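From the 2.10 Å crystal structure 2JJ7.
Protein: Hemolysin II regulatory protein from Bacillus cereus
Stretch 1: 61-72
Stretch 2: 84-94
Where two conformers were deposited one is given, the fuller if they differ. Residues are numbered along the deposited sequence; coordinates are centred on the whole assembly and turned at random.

Stretch 1 61-72: KYGLANELPNFL
Stretch 2 84-94: REYLTVFTTHI

Stretch 2 is one continuous helix, tied by backbone bonds such as Val89 N to Glu85 O (2.9 Å). Stretch 1 leaves a helix at Gly63 (phi/psi -86/-158), kinks at Ala65 (-62/-32), is extended from Asn66 through Pro69, and re-enters a helix at Phe71. It passes the helix antiparallel in register: Phe71 CA lies 6.6 Å from Tyr86 CA, Gly63 CA 8.0 Å from His93 CA. The contact buries 448 Å².

At Glu85 (chi1 t, chi2 t) the aliphatic part of an acidic side chain serves as apolar surface, with CG 3.5 Å from Phe71 CE1, while both carboxylate oxygens bond elsewhere in the structure. Tyr86 (chi1 t) presents its backbone to the same ring: its CA sits 4.1 Å from the Phe71 ring centroid, 20° off the normal, and its CB is 3.8 Å from Phe71 CD2. Phe71, chi1 m, points toward the helix, and its flat face allows this close approach. Leu87 points away, and Thr88 turns its OG1 back to Arg84 O (2.5 Å).

Val89, chi1 t, points toward stretch 1, and its two methyls bridge two partners: CG2 is 4.0 Å from Phe71 CZ and CG1 3.9 Å from Leu68 CD1. Phe90 (chi1 m, chi2 109°) starts sideways, but its long side chain brings the ring nearer; CZ meets Leu68 CD1 at 3.5 Å and CE2 meets Leu64 CD1 at 4.0 Å. Both leucines are m,t. Thr91 and Thr92 make no contact.

His93 (chi1 t, chi2 81°) supplies the polar anchor. Its NE2 donates to Tyr62 O at 2.7 Å, with the acceptor near the ring plane, where an imidazole N-H can reach it; the 144° angle shows a bent bond. Leu64 CD2 covers one ring face, 4.3 Å from the centroid, so histidine combines a directional donor with a surface for packing.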

# COMPACT_ATOMS: atom_id res chain seq x y z
N LYS B 61 -4.61 -3.76 24.56
CA LYS B 61 -3.64 -4.78 24.96
C LYS B 61 -2.49 -4.92 23.97
O LYS B 61 -1.34 -5.04 24.38
CB LYS B 61 -4.29 -6.15 25.18
CG LYS B 61 -3.32 -7.14 25.84
CD LYS B 61 -3.97 -8.41 26.30
CE LYS B 61 -2.96 -9.33 26.97
NZ LYS B 61 -2.41 -8.81 28.26
N TYR B 62 -2.80 -4.92 22.67
CA TYR B 62 -1.80 -5.27 21.66
C TYR B 62 -1.32 -4.09 20.81
O TYR B 62 -0.44 -4.26 19.96
CB TYR B 62 -2.29 -6.42 20.77
CG TYR B 62 -2.65 -7.66 21.55
CD1 TYR B 62 -1.65 -8.42 22.18
CD2 TYR B 62 -3.98 -8.07 21.68
CE1 TYR B 62 -1.98 -9.57 22.93
CE2 TYR B 62 -4.31 -9.22 22.43
CZ TYR B 62 -3.31 -9.96 23.05
OH TYR B 62 -3.62 -11.10 23.79
N GLY B 63 -1.86 -2.90 21.07
CA GLY B 63 -1.36 -1.70 20.40
C GLY B 63 -0.18 -1.13 21.19
O GLY B 63 0.45 -1.84 21.98
N LEU B 64 0.09 0.15 20.99
CA LEU B 64 1.15 0.82 21.72
C LEU B 64 0.85 0.95 23.23
O LEU B 64 -0.26 1.29 23.62
CB LEU B 64 1.41 2.20 21.09
CG LEU B 64 1.65 2.12 19.58
CD1 LEU B 64 1.52 3.49 18.92
CD2 LEU B 64 2.99 1.46 19.25
N ALA B 65 1.85 0.65 24.06
CA ALA B 65 1.72 0.79 25.51
C ALA B 65 1.46 2.25 25.92
O ALA B 65 0.77 2.51 26.91
CB ALA B 65 2.96 0.26 26.20
N ASN B 66 2.02 3.17 25.15
CA ASN B 66 1.93 4.61 25.39
C ASN B 66 2.00 5.35 24.07
O ASN B 66 2.61 4.86 23.12
CB ASN B 66 3.10 5.10 26.24
CG ASN B 66 3.44 4.17 27.38
OD1 ASN B 66 2.72 4.13 28.39
ND2 ASN B 66 4.53 3.41 27.23
N GLU B 67 1.39 6.52 24.02
CA GLU B 67 1.57 7.42 22.88
C GLU B 67 3.07 7.60 22.65
O GLU B 67 3.84 7.73 23.60
CB GLU B 67 0.87 8.75 23.11
CG GLU B 67 -0.61 8.57 23.43
CD GLU B 67 -1.43 9.82 23.21
OE1 GLU B 67 -0.88 10.94 23.39
OE2 GLU B 67 -2.63 9.68 22.86
N LEU B 68 3.49 7.55 21.39
CA LEU B 68 4.92 7.64 21.10
C LEU B 68 5.38 9.09 21.23
O LEU B 68 4.59 10.01 21.01
CB LEU B 68 5.23 7.07 19.71
CG LEU B 68 4.89 5.57 19.54
CD1 LEU B 68 5.07 5.19 18.10
CD2 LEU B 68 5.75 4.69 20.46
N PRO B 69 6.66 9.29 21.60
CA PRO B 69 7.20 10.66 21.60
C PRO B 69 7.18 11.21 20.18
O PRO B 69 7.11 10.43 19.24
CB PRO B 69 8.65 10.48 22.06
CG PRO B 69 9.00 9.05 21.70
CD PRO B 69 7.70 8.29 21.91
N ASN B 70 7.21 12.54 20.02
CA ASN B 70 7.31 13.14 18.71
C ASN B 70 8.69 12.83 18.15
O ASN B 70 9.69 13.30 18.69
CB ASN B 70 7.12 14.66 18.81
CG ASN B 70 7.01 15.32 17.45
OD1 ASN B 70 7.99 15.87 16.94
ND2 ASN B 70 5.82 15.25 16.85
N PHE B 71 8.75 12.01 17.10
CA PHE B 71 10.05 11.59 16.57
C PHE B 71 10.93 12.69 15.99
O PHE B 71 12.16 12.58 16.06
CB PHE B 71 9.92 10.43 15.58
CG PHE B 71 9.43 9.16 16.22
CD1 PHE B 71 10.20 8.49 17.16
CD2 PHE B 71 8.19 8.63 15.89
CE1 PHE B 71 9.73 7.31 17.77
CE2 PHE B 71 7.72 7.45 16.49
CZ PHE B 71 8.50 6.80 17.43
N LEU B 72 10.32 13.74 15.42
CA LEU B 72 11.07 14.89 14.90
C LEU B 72 11.79 15.65 16.01
O LEU B 72 12.97 15.98 15.88
CB LEU B 72 10.18 15.86 14.11
CG LEU B 72 9.88 15.65 12.63
CD1 LEU B 72 8.95 16.74 12.11
CD2 LEU B 72 11.16 15.61 11.81
N ARG B 84 13.70 6.90 10.38
CA ARG B 84 14.26 5.60 10.73
C ARG B 84 13.68 5.11 12.05
O ARG B 84 13.31 3.94 12.17
CB ARG B 84 15.80 5.61 10.76
CG ARG B 84 16.40 4.20 10.77
CD ARG B 84 17.88 4.16 10.42
NE ARG B 84 18.16 4.29 8.99
CZ ARG B 84 18.18 3.27 8.12
NH1 ARG B 84 17.92 2.04 8.53
NH2 ARG B 84 18.46 3.49 6.84
N GLU B 85 13.55 6.00 13.03
CA GLU B 85 13.03 5.60 14.33
C GLU B 85 11.56 5.25 14.25
O GLU B 85 11.13 4.21 14.77
CB GLU B 85 13.25 6.67 15.40
CG GLU B 85 12.90 6.15 16.80
CD GLU B 85 13.42 7.03 17.93
OE1 GLU B 85 13.77 8.20 17.68
OE2 GLU B 85 13.49 6.54 19.07
N TYR B 86 10.80 6.12 13.59
CA TYR B 86 9.39 5.88 13.36
C TYR B 86 9.18 4.50 12.71
O TYR B 86 8.40 3.68 13.20
CB TYR B 86 8.83 6.99 12.47
CG TYR B 86 7.44 6.74 11.94
CD1 TYR B 86 7.24 5.98 10.78
CD2 TYR B 86 6.32 7.28 12.57
CE1 TYR B 86 5.96 5.75 10.29
CE2 TYR B 86 5.05 7.05 12.08
CZ TYR B 86 4.88 6.29 10.95
OH TYR B 86 3.60 6.08 10.45
N LEU B 87 9.87 4.27 11.60
CA LEU B 87 9.73 3.04 10.84
C LEU B 87 10.19 1.80 11.61
O LEU B 87 9.62 0.72 11.45
CB LEU B 87 10.51 3.12 9.51
CG LEU B 87 10.00 4.10 8.44
CD1 LEU B 87 10.92 4.10 7.23
CD2 LEU B 87 8.57 3.79 8.03
N THR B 88 11.25 1.96 12.40
CA THR B 88 11.79 0.86 13.21
C THR B 88 10.76 0.45 14.28
O THR B 88 10.43 -0.74 14.41
CB THR B 88 13.16 1.24 13.82
OG1 THR B 88 14.05 1.60 12.77
CG2 THR B 88 13.79 0.07 14.63
N VAL B 89 10.23 1.43 15.01
CA VAL B 89 9.23 1.17 16.05
C VAL B 89 7.99 0.47 15.45
O VAL B 89 7.51 -0.53 15.99
CB VAL B 89 8.80 2.46 16.78
CG1 VAL B 89 7.60 2.20 17.70
CG2 VAL B 89 9.96 3.07 17.57
N PHE B 90 7.48 0.99 14.33
CA PHE B 90 6.26 0.42 13.77
C PHE B 90 6.43 -0.93 13.10
O PHE B 90 5.63 -1.82 13.34
CB PHE B 90 5.51 1.44 12.90
CG PHE B 90 4.71 2.42 13.70
CD1 PHE B 90 5.10 3.76 13.79
CD2 PHE B 90 3.61 1.99 14.44
CE1 PHE B 90 4.37 4.66 14.57
CE2 PHE B 90 2.86 2.88 15.24
CZ PHE B 90 3.24 4.22 15.29
N THR B 91 7.48 -1.12 12.31
CA THR B 91 7.70 -2.44 11.71
C THR B 91 7.94 -3.50 12.79
O THR B 91 7.49 -4.64 12.66
CB THR B 91 8.86 -2.46 10.69
OG1 THR B 91 10.02 -1.84 11.27
CG2 THR B 91 8.49 -1.73 9.38
N THR B 92 8.65 -3.12 13.85
CA THR B 92 8.86 -4.03 15.00
C THR B 92 7.56 -4.37 15.70
O THR B 92 7.32 -5.53 16.02
CB THR B 92 9.89 -3.46 16.01
OG1 THR B 92 11.17 -3.38 15.37
CG2 THR B 92 9.98 -4.33 17.30
N HIS B 93 6.71 -3.36 15.92
CA HIS B 93 5.41 -3.62 16.55
C HIS B 93 4.54 -4.59 15.73
O HIS B 93 3.89 -5.49 16.30
CB HIS B 93 4.62 -2.33 16.81
CG HIS B 93 3.50 -2.54 17.79
ND1 HIS B 93 3.71 -2.56 19.15
CD2 HIS B 93 2.19 -2.83 17.60
CE1 HIS B 93 2.57 -2.82 19.76
NE2 HIS B 93 1.63 -2.99 18.85
N ILE B 94 4.51 -4.37 14.42
CA ILE B 94 3.70 -5.18 13.51
C ILE B 94 4.24 -6.61 13.39
O ILE B 94 3.47 -7.57 13.29
CB ILE B 94 3.54 -4.49 12.11
CG1 ILE B 94 2.72 -3.18 12.24
CG2 ILE B 94 2.93 -5.43 11.06
CD1 ILE B 94 1.62 -3.20 13.32